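Local coordinates for LPXTG cell wall surface protein (Streptococcus gordonii, PDB 4IGB), which is a cell-wall-anchored surface protein whose N-terminal region, the piece described here, probably serves in streptococcal adhesion, at residues F50-L60 with Y157-K168. Residues are numbered along the deposited sequence; the frame is centred on the assembly and turned at random.
Sequences FHLSNPHYEYL and YVDANHDYIMNK
Tyr-157 and Val-158 pair with Tyr-57 and His-56 as a two-stranded antiparallel ribbon in the N-terminal domain. After a short bend, the first strand of the ribbon follows strand 47-53, an outermost strand of a six-stranded antiparallel sheet. Tyr-57 turns the edge of its ring toward the face of Tyr-157, an offset edge-to-face pair. The Tyr-157 hydroxyl is bonded to Glu-151 and Trp-145. Tyr-157 CB touches both Leu-52 CD2 and Pro-55 CB, 3.9 Å from the latter. Val-158 forms the hydrogen-bonded pair with His-56. His-56 N reaches Val-158 O at 2.8 Å, and Val-158 N returns a bond to His-56 O. Val-158 CG2 sits between its own backbone N and carbonyl carbon, and presses on Leu-60 N at 3.4 Å.

A type I turn follows, from Asp-159 to His-162. Leu-52 CD1 packs against the Asp-159 carboxylate. Asp-159 OD1 accepts the ring N-H of His-162 ND1 on its syn lone pair, 3.2 Å away and in the imidazole plane. This bond limits rotation of the imidazole. The ring then lies over one face of Phe-50 as an offset stack, with planes at 17°. The centroids are 4.1 Å apart. A water donates to Asp-163 OD1 and accepts from Leu-60 N. The Tyr-164 hydroxyl approaches the Phe-50 ring obliquely and is bonded to Asp-48.

Further on, Asn-167 is buried and meets the Glu-58 to Tyr-59 corner. Its amide lies near the Tyr-59 ring, with the two planes 25° apart. The end of the extended Lys-168 chain lies beside the Tyr-59 hydroxyl, but NZ stays beyond salt-bridge range of Glu-58 OE2. A second water accepts from Asn-167 ND2 and donates to Glu-58 OE2. The same ND2 also donates directly to Glu-58 O at 2.9 Å, from a position tilted 33° out of the carbonyl plane.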
loop_
_atom_site.group_PDB
_atom_site.type_symbol
_atom_site.label_atom_id
_atom_site.label_comp_id
_atom_site.label_asym_id
_atom_site.label_seq_id
_atom_site.Cartn_x
_atom_site.Cartn_y
_atom_site.Cartn_z
ATOM N N PHE B 50 1.967 26.792 1.497
ATOM C CA PHE B 50 2.327 27.529 2.701
ATOM C C PHE B 50 2.130 26.695 3.962
ATOM O O PHE B 50 1.276 25.810 4.011
ATOM C CB PHE B 50 1.528 28.832 2.796
ATOM C CG PHE B 50 0.040 28.640 2.740
ATOM C CD1 PHE B 50 -0.685 28.403 3.893
ATOM C CD2 PHE B 50 -0.632 28.703 1.532
ATOM C CE1 PHE B 50 -2.053 28.228 3.843
ATOM C CE2 PHE B 50 -2.001 28.530 1.476
ATOM C CZ PHE B 50 -2.711 28.292 2.633
ATOM N N HIS B 51 2.931 26.986 4.980
ATOM C CA HIS B 51 2.836 26.291 6.254
ATOM C C HIS B 51 1.781 26.942 7.136
ATOM O O HIS B 51 1.659 28.164 7.174
ATOM C CB HIS B 51 4.191 26.292 6.964
ATOM C CG HIS B 51 4.200 25.526 8.250
ATOM N ND1 HIS B 51 4.750 24.268 8.363
ATOM C CD2 HIS B 51 3.728 25.841 9.480
ATOM C CE1 HIS B 51 4.616 23.841 9.606
ATOM N NE2 HIS B 51 3.999 24.776 10.304
ATOM N N LEU B 52 1.018 26.117 7.842
ATOM C CA LEU B 52 -0.016 26.607 8.742
ATOM C C LEU B 52 0.202 26.046 10.140
ATOM O O LEU B 52 0.415 24.846 10.307
ATOM C CB LEU B 52 -1.401 26.208 8.228
ATOM C CG LEU B 52 -2.362 27.342 7.873
ATOM C CD1 LEU B 52 -1.620 28.499 7.227
ATOM C CD2 LEU B 52 -3.469 26.835 6.963
ATOM N N SER B 53 0.152 26.913 11.145
ATOM C CA SER B 53 0.335 26.464 12.522
ATOM C C SER B 53 -0.982 26.603 13.298
ATOM O O SER B 53 -1.507 27.698 13.445
ATOM C CB SER B 53 1.445 27.271 13.195
ATOM O OG SER B 53 1.679 26.797 14.508
ATOM N N ASN B 54 -1.511 25.493 13.790
ATOM C CA ASN B 54 -2.834 25.486 14.405
ATOM C C ASN B 54 -3.862 26.114 13.479
ATOM O O ASN B 54 -4.430 27.164 13.797
ATOM C CB ASN B 54 -2.829 26.227 15.743
ATOM C CG ASN B 54 -1.687 25.805 16.636
ATOM O OD1 ASN B 54 -1.411 24.605 16.798
ATOM N ND2 ASN B 54 -0.997 26.792 17.212
ATOM N N PRO B 55 -4.087 25.485 12.332
ATOM C CA PRO B 55 -5.006 26.028 11.331
ATOM C C PRO B 55 -6.452 26.027 11.814
ATOM O O PRO B 55 -6.843 25.166 12.599
ATOM C CB PRO B 55 -4.847 25.059 10.159
ATOM C CG PRO B 55 -4.479 23.771 10.795
ATOM C CD PRO B 55 -3.648 24.119 11.998
ATOM N N HIS B 56 -7.231 26.991 11.339
ATOM C CA HIS B 56 -8.653 27.040 11.637
ATOM C C HIS B 56 -9.399 26.228 10.589
ATOM O O HIS B 56 -9.121 26.341 9.395
ATOM C CB HIS B 56 -9.151 28.485 11.649
ATOM C CG HIS B 56 -8.568 29.313 12.751
ATOM N ND1 HIS B 56 -9.216 29.516 13.951
ATOM C CD2 HIS B 56 -7.397 29.984 12.839
ATOM C CE1 HIS B 56 -8.471 30.279 14.728
ATOM N NE2 HIS B 56 -7.361 30.578 14.077
ATOM N N TYR B 57 -10.337 25.401 11.035
ATOM C CA TYR B 57 -11.059 24.521 10.125
ATOM C C TYR B 57 -12.144 25.241 9.333
ATOM O O TYR B 57 -13.101 25.766 9.900
ATOM C CB TYR B 57 -11.663 23.335 10.879
ATOM C CG TYR B 57 -12.398 22.367 9.980
ATOM C CD1 TYR B 57 -11.722 21.347 9.327
ATOM C CD2 TYR B 57 -13.767 22.479 9.779
ATOM C CE1 TYR B 57 -12.387 20.463 8.503
ATOM C CE2 TYR B 57 -14.441 21.599 8.956
ATOM C CZ TYR B 57 -13.746 20.593 8.320
ATOM O OH TYR B 57 -14.413 19.714 7.500
ATOM N N GLU B 58 -11.986 25.250 8.014
ATOM C CA GLU B 58 -13.005 25.785 7.100
ATOM C C GLU B 58 -13.149 27.319 7.052
ATOM O O GLU B 58 -13.221 27.907 5.963
ATOM C CB GLU B 58 -14.377 25.136 7.345
ATOM C CG GLU B 58 -15.449 25.665 6.397
ATOM C CD GLU B 58 -16.700 24.818 6.374
ATOM O OE1 GLU B 58 -16.946 24.084 7.354
ATOM O OE2 GLU B 58 -17.429 24.882 5.362
ATOM N N TYR B 59 -13.210 27.951 8.222
ATOM C CA TYR B 59 -13.357 29.404 8.326
ATOM C C TYR B 59 -12.405 29.954 9.375
ATOM O O TYR B 59 -12.158 29.309 10.385
ATOM C CB TYR B 59 -14.786 29.784 8.732
ATOM C CG TYR B 59 -15.857 29.360 7.758
ATOM C CD1 TYR B 59 -16.007 30.006 6.540
ATOM C CD2 TYR B 59 -16.735 28.326 8.068
ATOM C CE1 TYR B 59 -16.992 29.630 5.644
ATOM C CE2 TYR B 59 -17.725 27.938 7.177
ATOM C CZ TYR B 59 -17.847 28.597 5.965
ATOM O OH TYR B 59 -18.825 28.220 5.074
ATOM N N LEU B 60 -11.890 31.155 9.142
ATOM C CA LEU B 60 -11.030 31.811 10.120
ATOM C C LEU B 60 -11.691 31.867 11.495
ATOM O O LEU B 60 -11.046 31.616 12.518
ATOM C CB LEU B 60 -10.678 33.216 9.653
ATOM C CG LEU B 60 -9.710 33.974 10.552
ATOM C CD1 LEU B 60 -8.505 33.099 10.904
ATOM C CD2 LEU B 60 -9.274 35.263 9.868
ATOM N N TYR B 157 -8.158 25.264 5.114
ATOM C CA TYR B 157 -7.534 25.481 6.407
ATOM C C TYR B 157 -6.915 26.855 6.318
ATOM O O TYR B 157 -6.267 27.175 5.331
ATOM C CB TYR B 157 -6.478 24.417 6.687
ATOM C CG TYR B 157 -7.098 23.074 6.946
ATOM C CD1 TYR B 157 -7.546 22.737 8.218
ATOM C CD2 TYR B 157 -7.275 22.157 5.916
ATOM C CE1 TYR B 157 -8.134 21.523 8.465
ATOM C CE2 TYR B 157 -7.857 20.930 6.153
ATOM C CZ TYR B 157 -8.289 20.619 7.436
ATOM O OH TYR B 157 -8.875 19.401 7.704
ATOM N N VAL B 158 -7.130 27.677 7.333
ATOM C CA VAL B 158 -6.707 29.061 7.248
ATOM C C VAL B 158 -6.154 29.593 8.567
ATOM O O VAL B 158 -6.390 29.031 9.643
ATOM C CB VAL B 158 -7.872 29.985 6.785
ATOM C CG1 VAL B 158 -8.481 29.482 5.482
ATOM C CG2 VAL B 158 -8.942 30.085 7.869
ATOM N N ASP B 159 -5.392 30.673 8.452
ATOM C CA ASP B 159 -5.078 31.526 9.586
ATOM C C ASP B 159 -5.163 32.974 9.125
ATOM O O ASP B 159 -5.504 33.242 7.969
ATOM C CB ASP B 159 -3.721 31.183 10.210
ATOM C CG ASP B 159 -2.554 31.443 9.281
ATOM O OD1 ASP B 159 -2.740 32.068 8.215
ATOM O OD2 ASP B 159 -1.430 31.029 9.635
ATOM N N ALA B 160 -4.865 33.904 10.026
ATOM C CA ALA B 160 -5.040 35.327 9.749
ATOM C C ALA B 160 -4.276 35.780 8.512
ATOM O O ALA B 160 -4.725 36.657 7.784
ATOM C CB ALA B 160 -4.623 36.150 10.958
ATOM N N ASN B 161 -3.112 35.183 8.283
ATOM C CA ASN B 161 -2.267 35.572 7.161
ATOM C C ASN B 161 -2.589 34.817 5.876
ATOM O O ASN B 161 -2.112 35.175 4.801
ATOM C CB ASN B 161 -0.791 35.403 7.523
ATOM C CG ASN B 161 -0.358 36.332 8.638
ATOM O OD1 ASN B 161 -0.991 37.357 8.887
ATOM N ND2 ASN B 161 0.724 35.977 9.319
ATOM N N HIS B 162 -3.403 33.774 5.993
ATOM C CA HIS B 162 -3.799 32.981 4.838
ATOM C C HIS B 162 -5.301 32.731 4.842
ATOM O O HIS B 162 -5.759 31.622 5.109
ATOM C CB HIS B 162 -3.040 31.654 4.809
ATOM C CG HIS B 162 -1.561 31.810 4.638
ATOM N ND1 HIS B 162 -0.719 32.113 5.685
ATOM C CD2 HIS B 162 -0.775 31.707 3.540
ATOM C CE1 HIS B 162 0.523 32.189 5.241
ATOM N NE2 HIS B 162 0.516 31.947 3.943
ATOM N N ASP B 163 -6.063 33.778 4.546
ATOM C CA ASP B 163 -7.515 33.693 4.531
ATOM C C ASP B 163 -8.062 34.104 3.170
ATOM O O ASP B 163 -8.962 34.937 3.081
ATOM C CB ASP B 163 -8.107 34.579 5.627
ATOM C CG ASP B 163 -9.566 34.276 5.901
ATOM O OD1 ASP B 163 -9.989 33.123 5.678
ATOM O OD2 ASP B 163 -10.290 35.192 6.340
ATOM N N TYR B 164 -7.513 33.519 2.111
ATOM C CA TYR B 164 -7.957 33.836 0.759
ATOM C C TYR B 164 -8.465 32.605 0.009
ATOM O O TYR B 164 -8.514 32.591 -1.221
ATOM C CB TYR B 164 -6.848 34.550 -0.032
ATOM C CG TYR B 164 -5.486 33.953 0.182
ATOM C CD1 TYR B 164 -5.143 32.743 -0.412
ATOM C CD2 TYR B 164 -4.543 34.582 0.994
ATOM C CE1 TYR B 164 -3.893 32.170 -0.213
ATOM C CE2 TYR B 164 -3.294 34.023 1.200
ATOM C CZ TYR B 164 -2.973 32.811 0.590
ATOM O OH TYR B 164 -1.739 32.230 0.779
ATOM N N ILE B 165 -8.856 31.578 0.755
ATOM C CA ILE B 165 -9.345 30.343 0.149
ATOM C C ILE B 165 -10.862 30.350 0.014
ATOM O O ILE B 165 -11.575 30.601 0.980
ATOM C CB ILE B 165 -8.919 29.107 0.950
ATOM C CG1 ILE B 165 -7.448 29.214 1.366
ATOM C CG2 ILE B 165 -9.150 27.840 0.128
ATOM C CD1 ILE B 165 -7.015 28.156 2.356
ATOM N N MET B 166 -11.353 30.063 -1.187
ATOM C CA MET B 166 -12.789 30.059 -1.454
ATOM C C MET B 166 -13.517 28.916 -0.763
ATOM O O MET B 166 -13.044 27.778 -0.770
ATOM C CB MET B 166 -13.047 29.949 -2.956
ATOM C CG MET B 166 -12.552 31.114 -3.748
ATOM S SD MET B 166 -12.987 30.920 -5.490
ATOM C CE MET B 166 -12.299 32.454 -6.109
ATOM N N ASN B 167 -14.673 29.226 -0.180
ATOM C CA ASN B 167 -15.551 28.209 0.383
ATOM C C ASN B 167 -16.702 27.881 -0.554
ATOM O O ASN B 167 -17.425 28.770 -1.003
ATOM C CB ASN B 167 -16.123 28.662 1.728
ATOM C CG ASN B 167 -15.063 28.796 2.791
ATOM O OD1 ASN B 167 -14.461 29.864 2.953
ATOM N ND2 ASN B 167 -14.831 27.714 3.535
ATOM N N LYS B 168 -16.871 26.600 -0.842
ATOM C CA LYS B 168 -18.044 26.150 -1.572
ATOM C C LYS B 168 -18.167 26.835 -2.913
ATOM O O LYS B 168 -19.275 27.165 -3.341
ATOM C CB LYS B 168 -19.311 26.406 -0.751
ATOM C CG LYS B 168 -19.329 25.696 0.586
ATOM C CD LYS B 168 -20.474 26.211 1.457
ATOM C CE LYS B 168 -20.462 25.563 2.824
ATOM N NZ LYS B 168 -21.489 26.180 3.705
HETATM O O HOH W 1 -12.385 30.207 4.795
HETATM O O HOH W 2 -16.177 25.515 2.749
HETATM O O HOH W 3 -12.478 32.255 6.407
#